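Local atomic coordinates of fibronectin-binding protein BBK32 (Borrelia burgdorferi, PDB entry 6N1L), a protein that inhibits the classical pathway of complement, probably by binding C1r, and, as its name says, binds fibronectin. Residues A[73-77]-A[112-116]; A[97-102]-A[142-147]; A[18-23]-A[79-83]; A[36-41]-A[60-64]. All coordinates share one frame; numbering follows the deposited sequence.

The first helix, 9-44, supplies a segment to contact 3 (18-23) and, further on, one to contact 4 (36-41). Contact 4 closes first, when the chain returns through helix 51-61 to residues 60-64, and it is nested inside the loop that contact 3 closes at 79-83 on helix 66-87. Contact 1 leaves that same helix at 73-77 and ends at 112-116 on helix 93-117, so it crosses contact 3. Contact 2 starts at 97-102 and finishes at 142-147 near the C terminus, crossing contact 1. Contacts 2 and 3 touch each other toward one end of the elongated helical bundle, contact 1 lies nearer its centre, and contact 4 ties down helix 51-61 on the opposite side of the centre.

Contact 1 of 4, residues A[73-77]-A[112-116]; sequences FKTLL and LIAKI
F73 of helix 66-87 is set among L112, I113 and I116 of helix 93-117 in a buried, almost wholly apolar contact between antiparallel helices, near the centre of the bundle. The segment axes stay 11.5 Å apart, and the phenylalanine ring does most of the bridging. I116 CD1 lies over one face, 3.7 Å from the F73 ring centroid and displaced toward the rim, a CH-pi contact. L112 meets the far end of the ring: its CB is 3.7 Å from F73 CE2, while its CD1 comes in at the edge, in the ring plane. I113 runs past the phenylalanine in the opposite sense, with CG1 3.8 Å from F73 CD2. Its CG1 stands anti to the carbonyl carbon (chi1 -73°) and the chain continues extended, which carries CD1 across to L77, 3.8 Å from CD2 of that residue. The K74 chain bends at chi2 and brings NZ beside the same I113 methyl at the exposed margin. I129 and I133 of helix 122-147 and I30 of helix 9-44 also touch F73. With no hydrogen bond between the two segments, their pairing rests on apolar packing and the burial of these side chains.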
loop_
_atom_site.group_PDB
_atom_site.type_symbol
_atom_site.label_atom_id
_atom_site.label_comp_id
_atom_site.label_asym_id
_atom_site.label_seq_id
_atom_site.Cartn_x
_atom_site.Cartn_y
_atom_site.Cartn_z
ATOM N N PHE A 73 -0.343 3.503 5.316
ATOM C CA PHE A 73 0.325 4.300 4.283
ATOM C C PHE A 73 1.624 4.904 4.803
ATOM O O PHE A 73 2.603 5.019 4.056
ATOM C CB PHE A 73 -0.595 5.387 3.731
ATOM C CG PHE A 73 -1.228 5.010 2.418
ATOM C CD1 PHE A 73 -2.409 4.288 2.390
ATOM C CD2 PHE A 73 -0.616 5.327 1.214
ATOM C CE1 PHE A 73 -2.983 3.904 1.173
ATOM C CE2 PHE A 73 -1.175 4.947 0.008
ATOM C CZ PHE A 73 -2.369 4.243 -0.019
ATOM N N LYS A 74 1.671 5.285 6.078
ATOM C CA LYS A 74 2.949 5.762 6.611
ATOM C C LYS A 74 3.976 4.644 6.644
ATOM O O LYS A 74 5.154 4.871 6.330
ATOM C CB LYS A 74 2.763 6.387 7.993
ATOM C CG LYS A 74 2.252 7.828 7.915
ATOM C CD LYS A 74 2.932 8.605 6.768
ATOM C CE LYS A 74 2.480 10.068 6.709
ATOM N NZ LYS A 74 3.209 10.888 5.673
ATOM N N THR A 75 3.556 3.426 7.000
ATOM C CA THR A 75 4.457 2.280 6.943
ATOM C C THR A 75 4.976 2.076 5.518
ATOM O O THR A 75 6.180 1.891 5.298
ATOM C CB THR A 75 3.747 1.020 7.432
ATOM O OG1 THR A 75 3.408 1.151 8.824
ATOM C CG2 THR A 75 4.619 -0.201 7.231
ATOM N N LEU A 76 4.069 2.136 4.538
ATOM C CA LEU A 76 4.472 1.992 3.136
ATOM C C LEU A 76 5.462 3.082 2.723
ATOM O O LEU A 76 6.502 2.789 2.119
ATOM C CB LEU A 76 3.231 2.016 2.241
ATOM C CG LEU A 76 3.451 2.053 0.721
ATOM C CD1 LEU A 76 4.259 0.852 0.254
ATOM C CD2 LEU A 76 2.089 2.056 0.038
ATOM N N LEU A 77 5.141 4.346 3.008
ATOM C CA LEU A 77 6.043 5.443 2.673
ATOM C C LEU A 77 7.415 5.242 3.308
ATOM O O LEU A 77 8.455 5.389 2.646
ATOM C CB LEU A 77 5.438 6.774 3.116
ATOM C CG LEU A 77 6.200 8.048 2.757
ATOM C CD1 LEU A 77 6.486 8.132 1.238
ATOM C CD2 LEU A 77 5.466 9.291 3.256
ATOM N N LEU A 112 -0.991 9.913 -2.921
ATOM C CA LEU A 112 -2.082 9.103 -2.380
ATOM C C LEU A 112 -2.403 9.481 -0.941
ATOM O O LEU A 112 -3.574 9.491 -0.544
ATOM C CB LEU A 112 -1.718 7.620 -2.475
ATOM C CG LEU A 112 -1.459 7.080 -3.885
ATOM C CD1 LEU A 112 -1.151 5.578 -3.819
ATOM C CD2 LEU A 112 -2.653 7.343 -4.797
ATOM N N ILE A 113 -1.380 9.764 -0.128
ATOM C CA ILE A 113 -1.630 10.154 1.256
ATOM C C ILE A 113 -2.401 11.465 1.297
ATOM O O ILE A 113 -3.268 11.669 2.157
ATOM C CB ILE A 113 -0.299 10.242 2.027
ATOM C CG1 ILE A 113 0.237 8.834 2.283
ATOM C CG2 ILE A 113 -0.467 11.013 3.337
ATOM C CD1 ILE A 113 1.698 8.780 2.731
ATOM N N ALA A 114 -2.118 12.355 0.343
ATOM C CA ALA A 114 -2.867 13.600 0.225
ATOM C C ALA A 114 -4.296 13.344 -0.241
ATOM O O ALA A 114 -5.230 14.001 0.236
ATOM C CB ALA A 114 -2.148 14.551 -0.733
ATOM N N LYS A 115 -4.487 12.400 -1.175
ATOM C CA LYS A 115 -5.832 12.059 -1.638
ATOM C C LYS A 115 -6.674 11.485 -0.508
ATOM O O LYS A 115 -7.868 11.785 -0.404
ATOM C CB LYS A 115 -5.769 11.061 -2.799
ATOM C CG LYS A 115 -5.430 11.661 -4.145
ATOM C CD LYS A 115 -5.396 10.590 -5.229
ATOM C CE LYS A 115 -5.097 11.192 -6.588
ATOM N NZ LYS A 115 -4.896 10.137 -7.613
ATOM N N ILE A 116 -6.072 10.651 0.344
ATOM C CA ILE A 116 -6.796 10.060 1.468
ATOM C C ILE A 116 -7.256 11.137 2.440
ATOM O O ILE A 116 -8.332 11.025 3.042
ATOM C CB ILE A 116 -5.907 9.010 2.165
ATOM C CG1 ILE A 116 -5.756 7.773 1.283
ATOM C CG2 ILE A 116 -6.451 8.627 3.536
ATOM C CD1 ILE A 116 -4.675 6.854 1.773
#

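Contact 2 of 4, residues A[97-102]-A[142-147]; sequences HAKRKL and EVQGII
A98 and V143 mark the closest backbone approach of this antiparallel helix pair, whose segment axes are 9.5 Å apart and run at 163°. A98 CB lies between two isoleucines: it meets I147 CG2 at 3.6 Å and I146 CG2 at 3.9 Å. V143 divides its two methyls between neighbours on the facing helix, CG1 turned to L102 CD2 and CG2 lying 3.9 Å from K101 CB. L102 continues the apolar layer onto V16 and V20 of helix 9-44 and S83 of helix 66-87.

Further out, the aliphatic part of K101 slides past V143 in the opposite direction and becomes part of the packing. Its CD touches I146 CD1 and also lies above one face of the H97 ring, offset toward its rim. The same I146 methyl reaches the imidazole obliquely, 3.4 Å from H97 ND1.

Bends at chi3 (64°) and chi4 (53°) curl the K101 chain and bring its ammonium to the E142 carboxylate. The direct salt bridge is long, K101 NZ to E142 OE1 being 3.9 Å, and a water closes the gap: it accepts from K101 NZ at 3.1 Å and donates to E142 OE1 at 2.8 Å. Beyond the facing side chains, N94 ND2 bonds I146 O near the C-terminal end of the last helix. Close fit of methyl groups thus makes up the interior of this interface, while the charge pair at its margin is partly mediated by solvent and probably adds only a modest electrostatic term.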
loop_
_atom_site.group_PDB
_atom_site.type_symbol
_atom_site.label_atom_id
_atom_site.label_comp_id
_atom_site.label_asym_id
_atom_site.label_seq_id
_atom_site.Cartn_x
_atom_site.Cartn_y
_atom_site.Cartn_z
ATOM N N HIS A 97 18.600 2.573 -12.393
ATOM C CA HIS A 97 17.238 2.576 -12.911
ATOM C C HIS A 97 16.239 2.179 -11.827
ATOM O O HIS A 97 15.157 2.770 -11.727
ATOM C CB HIS A 97 17.124 1.637 -14.109
ATOM C CG HIS A 97 15.755 1.597 -14.709
ATOM N ND1 HIS A 97 15.110 0.419 -15.017
ATOM C CD2 HIS A 97 14.903 2.595 -15.046
ATOM C CE1 HIS A 97 13.921 0.691 -15.523
ATOM N NE2 HIS A 97 13.771 2.004 -15.551
ATOM N N ALA A 98 16.577 1.169 -11.026
ATOM C CA ALA A 98 15.742 0.828 -9.875
ATOM C C ALA A 98 15.583 2.021 -8.941
ATOM O O ALA A 98 14.478 2.304 -8.464
ATOM C CB ALA A 98 16.337 -0.360 -9.129
ATOM N N LYS A 99 16.674 2.731 -8.656
ATOM C CA LYS A 99 16.563 3.919 -7.812
ATOM C C LYS A 99 15.602 4.941 -8.415
ATOM O O LYS A 99 14.810 5.569 -7.698
ATOM C CB LYS A 99 17.951 4.529 -7.591
ATOM C CG LYS A 99 17.992 5.721 -6.644
ATOM C CD LYS A 99 17.857 7.037 -7.391
ATOM C CE LYS A 99 18.303 8.207 -6.533
ATOM N NZ LYS A 99 18.255 9.481 -7.305
ATOM N N ARG A 100 15.657 5.136 -9.735
ATOM C CA ARG A 100 14.765 6.108 -10.349
ATOM C C ARG A 100 13.303 5.688 -10.214
ATOM O O ARG A 100 12.430 6.528 -9.966
ATOM C CB ARG A 100 15.152 6.309 -11.815
ATOM C CG ARG A 100 16.490 7.024 -11.961
ATOM C CD ARG A 100 16.770 7.398 -13.425
ATOM N NE ARG A 100 17.074 6.218 -14.233
ATOM C CZ ARG A 100 18.292 5.711 -14.389
ATOM N NH1 ARG A 100 19.336 6.278 -13.795
ATOM N NH2 ARG A 100 18.470 4.633 -15.143
ATOM N N LYS A 101 13.017 4.395 -10.367
ATOM C CA LYS A 101 11.637 3.941 -10.209
ATOM C C LYS A 101 11.157 4.139 -8.775
ATOM O O LYS A 101 10.016 4.546 -8.547
ATOM C CB LYS A 101 11.518 2.472 -10.607
ATOM C CG LYS A 101 11.764 2.203 -12.089
ATOM C CD LYS A 101 11.695 0.708 -12.402
ATOM C CE LYS A 101 10.301 0.138 -12.157
ATOM N NZ LYS A 101 9.234 0.904 -12.876
ATOM N N LEU A 102 12.025 3.863 -7.802
ATOM C CA LEU A 102 11.650 4.014 -6.401
ATOM C C LEU A 102 11.354 5.469 -6.051
ATOM O O LEU A 102 10.426 5.752 -5.291
ATOM C CB LEU A 102 12.767 3.450 -5.514
ATOM C CG LEU A 102 12.959 1.937 -5.542
ATOM C CD1 LEU A 102 14.240 1.560 -4.847
ATOM C CD2 LEU A 102 11.797 1.229 -4.846
ATOM N N GLU A 142 8.772 -5.266 -10.332
ATOM C CA GLU A 142 9.772 -5.004 -11.367
ATOM C C GLU A 142 11.098 -4.570 -10.756
ATOM O O GLU A 142 12.168 -5.025 -11.185
ATOM C CB GLU A 142 9.261 -3.939 -12.327
ATOM C CG GLU A 142 8.429 -4.499 -13.459
ATOM C CD GLU A 142 7.285 -3.592 -13.867
ATOM O OE1 GLU A 142 7.494 -2.361 -13.986
ATOM O OE2 GLU A 142 6.168 -4.118 -14.076
ATOM N N VAL A 143 11.048 -3.676 -9.763
ATOM C CA VAL A 143 12.264 -3.215 -9.096
ATOM C C VAL A 143 13.047 -4.398 -8.552
ATOM O O VAL A 143 14.272 -4.483 -8.713
ATOM C CB VAL A 143 11.913 -2.211 -7.980
ATOM C CG1 VAL A 143 13.054 -2.107 -6.974
ATOM C CG2 VAL A 143 11.565 -0.853 -8.571
ATOM N N GLN A 144 12.349 -5.336 -7.908
ATOM C CA GLN A 144 13.014 -6.507 -7.354
ATOM C C GLN A 144 13.734 -7.305 -8.429
ATOM O O GLN A 144 14.825 -7.829 -8.182
ATOM C CB GLN A 144 12.002 -7.384 -6.619
ATOM C CG GLN A 144 11.474 -6.773 -5.327
ATOM C CD GLN A 144 12.519 -6.727 -4.214
ATOM O OE1 GLN A 144 13.649 -6.263 -4.410
ATOM N NE2 GLN A 144 12.144 -7.206 -3.038
ATOM N N GLY A 145 13.157 -7.396 -9.625
ATOM C CA GLY A 145 13.825 -8.119 -10.696
ATOM C C GLY A 145 15.023 -7.380 -11.247
ATOM O O GLY A 145 16.025 -7.996 -11.630
ATOM N N ILE A 146 14.942 -6.046 -11.305
ATOM C CA ILE A 146 15.996 -5.227 -11.890
ATOM C C ILE A 146 17.299 -5.343 -11.108
ATOM O O ILE A 146 18.388 -5.206 -11.680
ATOM C CB ILE A 146 15.506 -3.767 -11.994
ATOM C CG1 ILE A 146 14.483 -3.641 -13.124
ATOM C CG2 ILE A 146 16.662 -2.798 -12.209
ATOM C CD1 ILE A 146 13.920 -2.248 -13.300
ATOM N N ILE A 147 17.225 -5.614 -9.806
ATOM C CA ILE A 147 18.415 -5.660 -8.970
ATOM C C ILE A 147 18.797 -7.069 -8.528
ATOM O O ILE A 147 19.960 -7.287 -8.160
ATOM C CB ILE A 147 18.267 -4.749 -7.733
ATOM C CG1 ILE A 147 17.085 -5.204 -6.883
ATOM C CG2 ILE A 147 18.118 -3.302 -8.150
ATOM C CD1 ILE A 147 17.188 -4.802 -5.431
HETATM O O HOH W 1 6.350 0.213 -13.906
#

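Contact 3 of 4, residues A[18-23]-A[79-83]; sequences YNVDSA and YIQVS
S22 and Y79 form the main ring contact between these nearly antiparallel segments, whose axes approach to 8.4 Å. S22 CB sits above the centre of the Y79 ring, 3.3 Å from its centroid and 9° off the normal, a close CH-pi contact. The backbone points S22 CB at the ring; chi1 (-57°) turns OG beside the backbone N, where it bonds Y18 O at 3.0 Å.

Polar groups meet the other helix without hydrogen-bonding to it. N19 OD1 approaches the Y79 ring in plane, at its edge, 3.4 Å from CD1, with amide and ring turned 58° apart. V82 CG1 lies across that amide, whose ND2 bonds G15 O. S83 OG donates to Y79 O at 3.2 Å while standing against N19 CB and V20 CG2, so each serine hydroxyl is spent on the carbonyl one turn back in its own helix.

Apolar contacts complete the inner side, where A23 CB meets I80 CD1 at 3.6 Å. There L140 of helix 122-147 touches V20, A23 and I80, and L102 of helix 93-117 touches V20, which places the pair of helices 9-44 and 66-87 against the other two long helices of the bundle.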
loop_
_atom_site.group_PDB
_atom_site.type_symbol
_atom_site.label_atom_id
_atom_site.label_comp_id
_atom_site.label_asym_id
_atom_site.label_seq_id
_atom_site.Cartn_x
_atom_site.Cartn_y
_atom_site.Cartn_z
ATOM N N TYR A 18 15.078 -5.847 1.006
ATOM C CA TYR A 18 14.254 -6.056 2.190
ATOM C C TYR A 18 13.137 -5.023 2.275
ATOM O O TYR A 18 11.978 -5.359 2.553
ATOM C CB TYR A 18 15.103 -6.001 3.459
ATOM C CG TYR A 18 14.244 -5.961 4.699
ATOM C CD1 TYR A 18 13.649 -7.121 5.186
ATOM C CD2 TYR A 18 14.009 -4.767 5.374
ATOM C CE1 TYR A 18 12.844 -7.096 6.310
ATOM C CE2 TYR A 18 13.204 -4.735 6.505
ATOM C CZ TYR A 18 12.628 -5.902 6.969
ATOM O OH TYR A 18 11.824 -5.877 8.093
ATOM N N ASN A 19 13.475 -3.752 2.059
ATOM C CA ASN A 19 12.474 -2.707 2.241
ATOM C C ASN A 19 11.443 -2.713 1.120
ATOM O O ASN A 19 10.266 -2.414 1.366
ATOM C CB ASN A 19 13.156 -1.347 2.369
ATOM C CG ASN A 19 13.776 -1.141 3.741
ATOM O OD1 ASN A 19 13.116 -0.670 4.669
ATOM N ND2 ASN A 19 15.050 -1.507 3.881
ATOM N N VAL A 20 11.849 -3.066 -0.105
ATOM C CA VAL A 20 10.881 -3.188 -1.190
ATOM C C VAL A 20 9.931 -4.355 -0.922
ATOM O O VAL A 20 8.707 -4.241 -1.105
ATOM C CB VAL A 20 11.609 -3.334 -2.538
ATOM C CG1 VAL A 20 10.621 -3.666 -3.643
ATOM C CG2 VAL A 20 12.351 -2.040 -2.864
ATOM N N ASP A 21 10.471 -5.484 -0.458
ATOM C CA ASP A 21 9.618 -6.620 -0.110
ATOM C C ASP A 21 8.621 -6.245 0.972
ATOM O O ASP A 21 7.442 -6.615 0.899
ATOM C CB ASP A 21 10.467 -7.802 0.360
ATOM C CG ASP A 21 10.876 -8.729 -0.773
ATOM O OD1 ASP A 21 10.455 -8.499 -1.933
ATOM O OD2 ASP A 21 11.632 -9.692 -0.500
ATOM N N SER A 22 9.077 -5.516 1.995
ATOM C CA SER A 22 8.173 -5.070 3.047
ATOM C C SER A 22 7.125 -4.110 2.507
ATOM O O SER A 22 5.982 -4.111 2.970
ATOM C CB SER A 22 8.957 -4.408 4.174
ATOM O OG SER A 22 9.938 -5.291 4.697
ATOM N N ALA A 23 7.496 -3.264 1.547
ATOM C CA ALA A 23 6.512 -2.352 0.969
ATOM C C ALA A 23 5.461 -3.125 0.189
ATOM O O ALA A 23 4.263 -2.793 0.246
ATOM C CB ALA A 23 7.207 -1.326 0.067
ATOM N N TYR A 79 8.972 2.522 4.284
ATOM C CA TYR A 79 9.745 1.472 3.630
ATOM C C TYR A 79 10.337 1.974 2.314
ATOM O O TYR A 79 11.503 1.692 2.002
ATOM C CB TYR A 79 8.877 0.237 3.385
ATOM C CG TYR A 79 8.711 -0.676 4.590
ATOM C CD1 TYR A 79 9.806 -1.034 5.376
ATOM C CD2 TYR A 79 7.461 -1.180 4.941
ATOM C CE1 TYR A 79 9.657 -1.872 6.477
ATOM C CE2 TYR A 79 7.302 -2.011 6.035
ATOM C CZ TYR A 79 8.401 -2.357 6.798
ATOM O OH TYR A 79 8.237 -3.185 7.883
ATOM N N ILE A 80 9.559 2.726 1.533
ATOM C CA ILE A 80 10.070 3.224 0.254
ATOM C C ILE A 80 11.112 4.317 0.475
ATOM O O ILE A 80 12.096 4.415 -0.272
ATOM C CB ILE A 80 8.911 3.717 -0.638
ATOM C CG1 ILE A 80 8.005 2.541 -1.013
ATOM C CG2 ILE A 80 9.432 4.410 -1.913
ATOM C CD1 ILE A 80 8.740 1.395 -1.649
ATOM N N GLN A 81 10.926 5.152 1.501
ATOM C CA GLN A 81 11.883 6.229 1.734
ATOM C C GLN A 81 13.237 5.677 2.156
ATOM O O GLN A 81 14.280 6.198 1.731
ATOM C CB GLN A 81 11.344 7.213 2.770
ATOM C CG GLN A 81 10.196 8.050 2.243
ATOM C CD GLN A 81 9.750 9.119 3.215
ATOM O OE1 GLN A 81 9.740 8.902 4.424
ATOM N NE2 GLN A 81 9.371 10.279 2.686
ATOM N N VAL A 82 13.242 4.601 2.953
ATOM C CA VAL A 82 14.491 3.905 3.266
ATOM C C VAL A 82 15.088 3.285 2.005
ATOM O O VAL A 82 16.315 3.302 1.805
ATOM C CB VAL A 82 14.256 2.839 4.351
ATOM C CG1 VAL A 82 15.512 1.973 4.552
ATOM C CG2 VAL A 82 13.832 3.492 5.650
ATOM N N SER A 83 14.236 2.709 1.151
ATOM C CA SER A 83 14.709 2.130 -0.102
ATOM C C SER A 83 15.415 3.181 -0.945
ATOM O O SER A 83 16.497 2.924 -1.491
ATOM C CB SER A 83 13.541 1.534 -0.890
ATOM O OG SER A 83 13.146 0.291 -0.328
#

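Contact 4 of 4, residues A[36-41]-A[60-64]; sequences LFSTKL and EAAKF
E60 opens the second segment with a salt bridge to K40 of helix 9-44, the E60 OE1 to K40 NZ distance being 3.2 Å. The ammonium arrives from above the carboxylate, 54° out of its plane. A bend of the K40 chain at chi2 (-48°) takes its methylenes obliquely across E60 CB before NZ reaches the acid.

A61 follows as the point of closest backbone approach, facing K40. Its CB packs 3.8 Å from K40 CB and 3.9 Å from L41 CD2, and its carbonyl oxygen lies obliquely to the F37 ring, 3.4 Å from F37 CE1. A type I beta turn from A61 to F64 then swings the chain round and returns an aromatic side chain to the first helix.

F64 makes an offset stack with F37, the centroids 4.7 Å apart and the planes at 23°. The overlap is reciprocal: F37 CB sits over the centre of the F64 ring at 3.9 Å from its centroid, and F64 CB lies likewise over the F37 ring. L36 CG meets the edge of F64 in plane, 3.9 Å from CZ. On the other face of F37 lies L41 CD1, while Y123 of helix 122-147 packs against F37 edge-to-face. Aromatic stacking and the small alanine therefore give the contact its inner, apolar part, and the lysine-glutamate bond adds charge pairing at the margin of the contact.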
loop_
_atom_site.group_PDB
_atom_site.type_symbol
_atom_site.label_atom_id
_atom_site.label_comp_id
_atom_site.label_asym_id
_atom_site.label_seq_id
_atom_site.Cartn_x
_atom_site.Cartn_y
_atom_site.Cartn_z
ATOM N N LEU A 36 -11.903 -6.883 2.575
ATOM C CA LEU A 36 -12.700 -7.259 3.738
ATOM C C LEU A 36 -13.753 -6.204 4.053
ATOM O O LEU A 36 -14.924 -6.535 4.293
ATOM C CB LEU A 36 -11.778 -7.498 4.938
ATOM C CG LEU A 36 -12.482 -8.107 6.162
ATOM C CD1 LEU A 36 -12.977 -9.472 5.801
ATOM C CD2 LEU A 36 -11.495 -8.193 7.338
ATOM N N PHE A 37 -13.354 -4.925 4.077
ATOM C CA PHE A 37 -14.288 -3.823 4.289
ATOM C C PHE A 37 -15.441 -3.909 3.293
ATOM O O PHE A 37 -16.618 -3.863 3.674
ATOM C CB PHE A 37 -13.512 -2.503 4.154
ATOM C CG PHE A 37 -14.250 -1.258 4.562
ATOM C CD1 PHE A 37 -15.396 -1.290 5.330
ATOM C CD2 PHE A 37 -13.755 -0.022 4.173
ATOM C CE1 PHE A 37 -16.033 -0.120 5.686
ATOM C CE2 PHE A 37 -14.389 1.149 4.526
ATOM C CZ PHE A 37 -15.528 1.101 5.290
ATOM N N SER A 38 -15.107 -4.096 2.007
ATOM C CA SER A 38 -16.125 -4.211 0.963
ATOM C C SER A 38 -17.143 -5.307 1.262
ATOM O O SER A 38 -18.353 -5.098 1.092
ATOM C CB SER A 38 -15.463 -4.473 -0.392
ATOM O OG SER A 38 -14.643 -3.383 -0.766
ATOM N N THR A 39 -16.682 -6.473 1.724
ATOM C CA THR A 39 -17.616 -7.564 1.991
ATOM C C THR A 39 -18.548 -7.250 3.158
ATOM O O THR A 39 -19.710 -7.668 3.135
ATOM C CB THR A 39 -16.886 -8.890 2.241
ATOM O OG1 THR A 39 -16.151 -8.862 3.474
ATOM C CG2 THR A 39 -15.945 -9.211 1.084
ATOM N N LYS A 40 -18.072 -6.516 4.172
ATOM C CA LYS A 40 -18.954 -6.143 5.279
ATOM C C LYS A 40 -20.046 -5.189 4.817
ATOM O O LYS A 40 -21.194 -5.275 5.278
ATOM C CB LYS A 40 -18.158 -5.495 6.414
ATOM C CG LYS A 40 -17.021 -6.293 6.976
ATOM C CD LYS A 40 -17.393 -7.719 7.299
ATOM C CE LYS A 40 -16.193 -8.460 7.821
ATOM N NZ LYS A 40 -16.508 -9.866 8.100
ATOM N N LEU A 41 -19.697 -4.249 3.935
ATOM C CA LEU A 41 -20.674 -3.316 3.396
ATOM C C LEU A 41 -21.691 -4.044 2.534
ATOM O O LEU A 41 -22.888 -3.730 2.573
ATOM C CB LEU A 41 -19.968 -2.220 2.588
ATOM C CG LEU A 41 -19.020 -1.317 3.392
ATOM C CD1 LEU A 41 -18.197 -0.432 2.464
ATOM C CD2 LEU A 41 -19.765 -0.461 4.411
ATOM N N GLU A 60 -19.147 -4.640 12.154
ATOM C CA GLU A 60 -17.806 -4.888 11.637
ATOM C C GLU A 60 -17.397 -3.827 10.624
ATOM O O GLU A 60 -16.238 -3.404 10.607
ATOM C CB GLU A 60 -17.729 -6.287 11.030
ATOM C CG GLU A 60 -17.598 -7.384 12.079
ATOM C CD GLU A 60 -18.177 -8.700 11.614
ATOM O OE1 GLU A 60 -18.460 -8.820 10.402
ATOM O OE2 GLU A 60 -18.350 -9.610 12.464
ATOM N N ALA A 61 -18.331 -3.377 9.783
ATOM C CA ALA A 61 -18.000 -2.323 8.825
ATOM C C ALA A 61 -17.627 -1.033 9.541
ATOM O O ALA A 61 -16.796 -0.262 9.046
ATOM C CB ALA A 61 -19.171 -2.086 7.865
ATOM N N ALA A 62 -18.214 -0.787 10.721
ATOM C CA ALA A 62 -17.908 0.417 11.481
ATOM C C ALA A 62 -16.570 0.348 12.209
ATOM O O ALA A 62 -16.122 1.373 12.733
ATOM C CB ALA A 62 -19.017 0.695 12.504
ATOM N N LYS A 63 -15.930 -0.815 12.265
ATOM C CA LYS A 63 -14.681 -0.937 13.004
ATOM C C LYS A 63 -13.460 -0.601 12.154
ATOM O O LYS A 63 -12.364 -0.458 12.704
ATOM C CB LYS A 63 -14.548 -2.343 13.591
ATOM C CG LYS A 63 -15.494 -2.613 14.763
ATOM C CD LYS A 63 -15.259 -4.000 15.331
ATOM C CE LYS A 63 -16.507 -4.541 16.012
ATOM N NZ LYS A 63 -16.286 -5.901 16.594
ATOM N N PHE A 64 -13.623 -0.449 10.846
ATOM C CA PHE A 64 -12.512 -0.012 10.002
ATOM C C PHE A 64 -12.263 1.480 10.213
ATOM O O PHE A 64 -13.203 2.282 10.202
ATOM C CB PHE A 64 -12.828 -0.311 8.530
ATOM C CG PHE A 64 -12.879 -1.780 8.209
ATOM C CD1 PHE A 64 -14.053 -2.508 8.371
ATOM C CD2 PHE A 64 -11.737 -2.452 7.774
ATOM C CE1 PHE A 64 -14.089 -3.862 8.088
ATOM C CE2 PHE A 64 -11.766 -3.813 7.493
ATOM C CZ PHE A 64 -12.947 -4.524 7.658
#